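Local structure of agenet domain-containing protein (Arabidopsis thaliana, 6IE4) at residues 83-87 / 88-92; 92-95 / 96-100. The protein binds methylated histone H3 tails through a tandem pair of Agenet domains, probably acting as a reader of chromatin marks. One frame throughout, in Å; residues are numbered along the deposited sequence.

Interaction 1: residues 83-87 / 88-92; sequences PPMSE and IEKKK
Ser86 and Glu89 make the clearest polar contact of this local turn, in which the backbone of Ile88 to Lys90 coils as in a helix but does not build one up. The hydroxyl oxygen Ser86 OG accepts the backbone N-H of Glu89 at an N to OG distance of 3.1 Å, with an N-H...O angle of 149°. The serine side chain reaches this amide because its OG stands between its own backbone N and carbonyl carbon (chi1 59°), which brings it round to the Glu89 amide. The bond resembles the way a serine caps the start of a helix. A second bond joins backbone to backbone, Lys90 N donating to Ser86 O; the model makes it improbably short, so its exact length is doubtful. Lys91 N closes the turn onto Ile88 O at 3.1 Å.

Charge plays a looser part. The carboxylate of Glu87, on a chain bent at chi2 (84°), lies over the aliphatic part of Lys91, the two side chains crossing obliquely. Glu87 OE2 is 3.4 Å from Lys91 CG, while Lys91 NZ stands 4.7 Å from the same OE2. The opposite charges are therefore neighbours without forming a salt bridge, and any attraction between them is probably weak and screened by solvent.

The apolar share falls to Met85 and Lys90. Met85 CB sits 3.9 Å from Lys90 CD, so methylene meets methylene, while the thioether runs on, extended, toward Arg141 and Phe142 of strand 140-142. The amino end of Lys90 heads away from the turn.

Such chemistry is consistent with a surface connection whose bend is set by a hydroxyl and main-chain bonds, with the Glu87 and Lys91 charges too far apart to pair and the methylene contact at its edge.

Interaction 2: residues 92-95 / 96-100; sequences KKIV and VGEEV
A type II beta turn from Val95 to Glu98 leads into strand 99-104, and the side chain of Glu98 folds back to bind the residues just before it. The turn is closed by Glu98 N donating to Val95 O at 3.1 Å, the donor standing above the carbonyl plane. Gly97 has a positive phi (102°); a side chain there would be jammed against the preceding carbonyl oxygen, which explains the glycine.

The Glu98 carboxylate uses its two oxygens separately. With CG anti to the backbone N (chi1 -159°) and the chain extended beyond it, the acid reaches back across the mouth of the turn. Its OE1 accepts Val95 N at 3.2 Å, nearly along the C-O axis, so the same pair of residues is tied twice, once through the side chain and once through the main chain. Its OE2 forms a salt bridge with Lys92 NZ at 3.1 Å; the ammonium group comes from the opposite direction and meets the oxygen from above the carboxylate plane. Replacing Glu98 with an alanine would probably leave Lys92 without this anionic mate and the amide of Val95 without its side-chain acceptor, freeing the approach to the turn to shift.

Beneath the polar network, Ile94 crosses Glu98 at about a right angle, its CG2 methyl 3.7 Å from Glu98 OE1. That methyl also faces Val100 CG1 at 4.3 Å, both side chains being buried.

Strand 107-117 takes up this inner face: Ile94 and Val100 both pack on Val113, while Gly97 and Glu98 share backbone hydrogen bonds with Val113 and Val100 with Gly111. Phe142 of strand 140-142 is touched by Lys92, Ile94 and Glu98.

How the interactions relate
Interactions 1 and 2 follow each other along the connection between strand 78-79 and strand 99-104, with centres about 13 Å apart. They share Lys92, where residues 83-92 end and residues 92-100 begin, and have no other touch. Each lies about 17 Å, centre to centre, from the middle of the chain, on the same side of it. Strand 140-142 is common ground: Met85 from the first and Ile94 and Glu98 from the second reach Phe142. The path thus changes from an exposed bend with helix-like backbone angles to a beta turn, carrying the chain from strand 78-79 to strand 99-104, both part of the same curled antiparallel sheet.

Interaction 1: residues 83-87 / 88-92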
ATOM      1  N   PRO A  83      10.654   3.982  -1.730  1.00 48.04           N
ATOM      2  CA  PRO A  83      12.102   4.128  -1.527  1.00 52.87           C
ATOM      3  C   PRO A  83      12.445   4.107  -0.050  1.00 54.41           C
ATOM      4  O   PRO A  83      11.708   4.678   0.772  1.00 50.72           O
ATOM      5  CB  PRO A  83      12.412   5.495  -2.156  1.00 48.54           C
ATOM      6  CG  PRO A  83      11.306   5.697  -3.150  1.00 43.25           C
ATOM      7  CD  PRO A  83      10.089   5.141  -2.442  1.00 44.57           C
ATOM      8  N   PRO A  84      13.530   3.414   0.335  1.00 59.33           N
ATOM      9  CA  PRO A  84      14.058   3.569   1.704  1.00 68.05           C
ATOM     10  C   PRO A  84      14.219   5.029   2.122  1.00 71.14           C
ATOM     11  O   PRO A  84      15.035   5.763   1.547  1.00 62.83           O
ATOM     12  CB  PRO A  84      15.412   2.841   1.644  1.00 67.22           C
ATOM     13  CG  PRO A  84      15.800   2.848   0.185  1.00 65.18           C
ATOM     14  CD  PRO A  84      14.498   2.779  -0.578  1.00 61.66           C
ATOM     15  N   MET A  85      13.430   5.440   3.123  1.00 64.38           N
ATOM     16  CA  MET A  85      13.564   6.760   3.737  1.00 66.94           C
ATOM     17  C   MET A  85      14.974   6.960   4.289  1.00 70.25           C
ATOM     18  O   MET A  85      15.472   6.113   5.038  1.00 72.58           O
ATOM     19  CB  MET A  85      12.540   6.935   4.869  1.00 65.66           C
ATOM     20  CG  MET A  85      11.076   7.174   4.461  1.00 63.07           C
ATOM     21  SD  MET A  85       9.938   7.146   5.895  1.00 83.51           S
ATOM     22  CE  MET A  85       8.384   6.665   5.141  1.00 42.96           C
ATOM     23  N   SER A  86      15.636   8.055   3.883  1.00 68.72           N
ATOM     24  CA  SER A  86      16.928   8.405   4.480  1.00 68.30           C
ATOM     25  C   SER A  86      16.767   8.557   5.993  1.00 65.95           C
ATOM     26  O   SER A  86      15.659   8.682   6.510  1.00 62.21           O
ATOM     27  CB  SER A  86      17.475   9.721   3.928  1.00 65.80           C
ATOM     28  OG  SER A  86      16.564  10.782   4.163  1.00 66.90           O
ATOM     29  N   GLU A  87      17.895   8.684   6.697  1.00 61.84           N
ATOM     30  CA  GLU A  87      17.809   8.711   8.154  1.00 64.39           C
ATOM     31  C   GLU A  87      17.188  10.007   8.663  1.00 62.17           C
ATOM     32  O   GLU A  87      16.349   9.980   9.573  1.00 58.37           O
ATOM     33  CB  GLU A  87      19.197   8.536   8.761  1.00 66.99           C
ATOM     34  CG  GLU A  87      19.349   9.204  10.118  1.00 66.55           C
ATOM     35  CD  GLU A  87      18.842   8.346  11.263  1.00 69.96           C
ATOM     36  OE1 GLU A  87      19.581   8.196  12.265  1.00 71.59           O
ATOM     37  OE2 GLU A  87      17.700   7.832  11.168  1.00 72.24           O
ATOM     38  N   ILE A  88      17.531  11.139   8.051  1.00 61.31           N
ATOM     39  CA  ILE A  88      16.829  12.384   8.350  1.00 57.76           C
ATOM     40  C   ILE A  88      15.366  12.304   7.917  1.00 58.82           C
ATOM     41  O   ILE A  88      14.456  12.623   8.694  1.00 58.41           O
ATOM     42  CB  ILE A  88      17.578  13.574   7.731  1.00 55.16           C
ATOM     43  CG1 ILE A  88      18.861  13.816   8.547  1.00 54.33           C
ATOM     44  CG2 ILE A  88      16.686  14.796   7.645  1.00 48.63           C
ATOM     45  CD1 ILE A  88      19.822  14.825   7.964  1.00 56.30           C
ATOM     46  N   GLU A  89      15.112  11.857   6.684  1.00 63.14           N
ATOM     47  CA  GLU A  89      13.728  11.674   6.252  1.00 61.36           C
ATOM     48  C   GLU A  89      13.006  10.711   7.176  1.00 56.39           C
ATOM     49  O   GLU A  89      11.836  10.919   7.504  1.00 53.26           O
ATOM     50  CB  GLU A  89      13.658  11.177   4.808  1.00 64.51           C
ATOM     51  CG  GLU A  89      12.338  11.516   4.108  1.00 69.23           C
ATOM     52  CD  GLU A  89      12.498  11.702   2.593  1.00 88.40           C
ATOM     53  OE1 GLU A  89      13.611  11.457   2.068  1.00 81.62           O
ATOM     54  OE2 GLU A  89      11.510  12.095   1.924  1.00 94.48           O
ATOM     55  N   LYS A  90      13.679   9.636   7.583  1.00 58.47           N
ATOM     56  CA  LYS A  90      13.061   8.594   8.396  1.00 60.10           C
ATOM     57  C   LYS A  90      12.697   9.074   9.791  1.00 56.91           C
ATOM     58  O   LYS A  90      11.969   8.373  10.497  1.00 51.68           O
ATOM     59  CB  LYS A  90      14.062   7.433   8.508  1.00 63.54           C
ATOM     60  CG  LYS A  90      13.677   6.141   9.202  1.00 74.80           C
ATOM     61  CD  LYS A  90      13.109   5.114   8.240  1.00 77.97           C
ATOM     62  CE  LYS A  90      12.635   3.847   8.989  1.00 86.63           C
ATOM     63  NZ  LYS A  90      11.593   2.980   8.295  1.00 64.73           N
ATOM     64  N   LYS A  91      13.109  10.280  10.179  1.00 56.69           N
ATOM     65  CA  LYS A  91      12.867  10.767  11.527  1.00 51.69           C
ATOM     66  C   LYS A  91      12.354  12.199  11.573  1.00 50.56           C
ATOM     67  O   LYS A  91      12.245  12.761  12.672  1.00 46.00           O
ATOM     68  CB  LYS A  91      14.184  10.710  12.316  1.00 51.09           C
ATOM     69  CG  LYS A  91      14.931   9.376  12.358  1.00 58.08           C
ATOM     70  CD  LYS A  91      14.767   8.662  13.699  1.00 60.92           C
ATOM     71  CE  LYS A  91      16.148   8.170  14.170  1.00 64.74           C
ATOM     72  NZ  LYS A  91      16.164   7.591  15.557  1.00 58.46           N
ATOM     73  N   LYS A  92      11.941  12.773  10.447  1.00 45.93           N
ATOM     74  CA  LYS A  92      11.373  14.107  10.538  1.00 45.39           C
ATOM     75  C   LYS A  92       9.984  14.041  11.167  1.00 43.95           C
ATOM     76  O   LYS A  92       9.390  12.976  11.328  1.00 45.14           O
ATOM     77  CB  LYS A  92      11.353  14.785   9.160  1.00 48.26           C
ATOM     78  CG  LYS A  92      10.017  14.762   8.411  1.00 54.16           C
ATOM     79  CD  LYS A  92      10.113  15.391   6.992  1.00 56.80           C
ATOM     80  CE  LYS A  92       8.857  15.066   6.122  1.00 54.86           C
ATOM     81  NZ  LYS A  92       7.879  16.205   5.918  1.00 39.33           N
TER

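Interaction 2: residues 92-95 / 96-100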
ATOM      1  N   LYS A  92      11.941  12.773  10.447  1.00 45.93           N
ATOM      2  CA  LYS A  92      11.373  14.107  10.538  1.00 45.39           C
ATOM      3  C   LYS A  92       9.984  14.041  11.167  1.00 43.95           C
ATOM      4  O   LYS A  92       9.390  12.976  11.328  1.00 45.14           O
ATOM      5  CB  LYS A  92      11.353  14.785   9.160  1.00 48.26           C
ATOM      6  CG  LYS A  92      10.017  14.762   8.411  1.00 54.16           C
ATOM      7  CD  LYS A  92      10.113  15.391   6.992  1.00 56.80           C
ATOM      8  CE  LYS A  92       8.857  15.066   6.122  1.00 54.86           C
ATOM      9  NZ  LYS A  92       7.879  16.205   5.918  1.00 39.33           N
ATOM     10  N   LYS A  93       9.493  15.199  11.582  1.00 44.53           N
ATOM     11  CA  LYS A  93       8.228  15.274  12.292  1.00 34.73           C
ATOM     12  C   LYS A  93       7.073  15.067  11.323  1.00 38.49           C
ATOM     13  O   LYS A  93       7.175  15.378  10.132  1.00 42.22           O
ATOM     14  CB  LYS A  93       8.103  16.627  12.994  1.00 35.50           C
ATOM     15  CG  LYS A  93       7.217  16.624  14.221  1.00 49.99           C
ATOM     16  CD  LYS A  93       6.212  17.779  14.224  1.00 54.05           C
ATOM     17  CE  LYS A  93       5.066  17.510  15.213  1.00 43.44           C
ATOM     18  NZ  LYS A  93       3.832  18.297  14.859  1.00 42.38           N
ATOM     19  N   ILE A  94       5.972  14.524  11.838  1.00 37.71           N
ATOM     20  CA  ILE A  94       4.723  14.410  11.090  1.00 37.82           C
ATOM     21  C   ILE A  94       3.758  15.465  11.611  1.00 34.95           C
ATOM     22  O   ILE A  94       3.625  15.642  12.825  1.00 36.63           O
ATOM     23  CB  ILE A  94       4.140  12.994  11.192  1.00 32.65           C
ATOM     24  CG1 ILE A  94       5.178  12.021  10.662  1.00 30.33           C
ATOM     25  CG2 ILE A  94       2.834  12.888  10.432  1.00 29.74           C
ATOM     26  CD1 ILE A  94       4.608  10.751  10.168  1.00 34.60           C
ATOM     27  N   VAL A  95       3.123  16.192  10.694  1.00 31.46           N
ATOM     28  CA  VAL A  95       2.362  17.391  11.017  1.00 29.94           C
ATOM     29  C   VAL A  95       0.933  17.264  10.504  1.00 28.50           C
ATOM     30  O   VAL A  95       0.641  16.497   9.586  1.00 31.67           O
ATOM     31  CB  VAL A  95       3.051  18.641  10.434  1.00 32.57           C
ATOM     32  CG1 VAL A  95       4.509  18.605  10.785  1.00 33.48           C
ATOM     33  CG2 VAL A  95       2.882  18.687   8.911  1.00 30.60           C
ATOM     34  N   VAL A  96       0.032  18.026  11.113  1.00 28.17           N
ATOM     35  CA  VAL A  96      -1.340  18.100  10.623  1.00 28.31           C
ATOM     36  C   VAL A  96      -1.363  18.450   9.145  1.00 29.83           C
ATOM     37  O   VAL A  96      -0.870  19.506   8.739  1.00 36.06           O
ATOM     38  CB  VAL A  96      -2.174  19.100  11.437  1.00 26.33           C
ATOM     39  CG1 VAL A  96      -3.568  19.229  10.853  1.00 23.28           C
ATOM     40  CG2 VAL A  96      -2.246  18.637  12.866  1.00 35.49           C
ATOM     41  N   GLY A  97      -1.987  17.592   8.337  1.00 29.11           N
ATOM     42  CA  GLY A  97      -2.175  17.835   6.935  1.00 29.40           C
ATOM     43  C   GLY A  97      -1.217  17.090   6.044  1.00 29.64           C
ATOM     44  O   GLY A  97      -1.418  17.075   4.830  1.00 29.66           O
ATOM     45  N   GLU A  98      -0.122  16.587   6.601  1.00 30.15           N
ATOM     46  CA  GLU A  98       0.739  15.668   5.877  1.00 32.14           C
ATOM     47  C   GLU A  98      -0.057  14.513   5.275  1.00 33.86           C
ATOM     48  O   GLU A  98      -0.909  13.909   5.929  1.00 34.13           O
ATOM     49  CB  GLU A  98       1.837  15.134   6.793  1.00 33.71           C
ATOM     50  CG  GLU A  98       3.027  14.606   6.009  1.00 37.58           C
ATOM     51  CD  GLU A  98       4.350  14.747   6.739  1.00 44.58           C
ATOM     52  OE1 GLU A  98       4.378  15.198   7.921  1.00 39.14           O
ATOM     53  OE2 GLU A  98       5.373  14.409   6.098  1.00 50.76           O
ATOM     54  N   GLU A  99       0.238  14.183   4.023  1.00 34.53           N
ATOM     55  CA  GLU A  99      -0.264  12.936   3.482  1.00 33.66           C
ATOM     56  C   GLU A  99       0.633  11.795   3.900  1.00 33.36           C
ATOM     57  O   GLU A  99       1.860  11.899   3.861  1.00 31.43           O
ATOM     58  CB  GLU A  99      -0.367  12.969   1.965  1.00 39.92           C
ATOM     59  CG  GLU A  99      -1.577  13.710   1.615  1.00 47.40           C
ATOM     60  CD  GLU A  99      -2.812  12.838   1.573  1.00 55.02           C
ATOM     61  OE1 GLU A  99      -2.653  11.620   1.316  1.00 52.83           O
ATOM     62  OE2 GLU A  99      -3.920  13.362   1.885  1.00 52.05           O
ATOM     63  N   VAL A 100      -0.002  10.682   4.247  1.00 33.89           N
ATOM     64  CA  VAL A 100       0.657   9.537   4.841  1.00 25.52           C
ATOM     65  C   VAL A 100      -0.037   8.300   4.308  1.00 25.31           C
ATOM     66  O   VAL A 100      -1.103   8.368   3.699  1.00 27.18           O
ATOM     67  CB  VAL A 100       0.585   9.535   6.382  1.00 27.02           C
ATOM     68  CG1 VAL A 100       1.275  10.755   6.996  1.00 27.95           C
ATOM     69  CG2 VAL A 100      -0.872   9.477   6.803  1.00 27.50           C
TER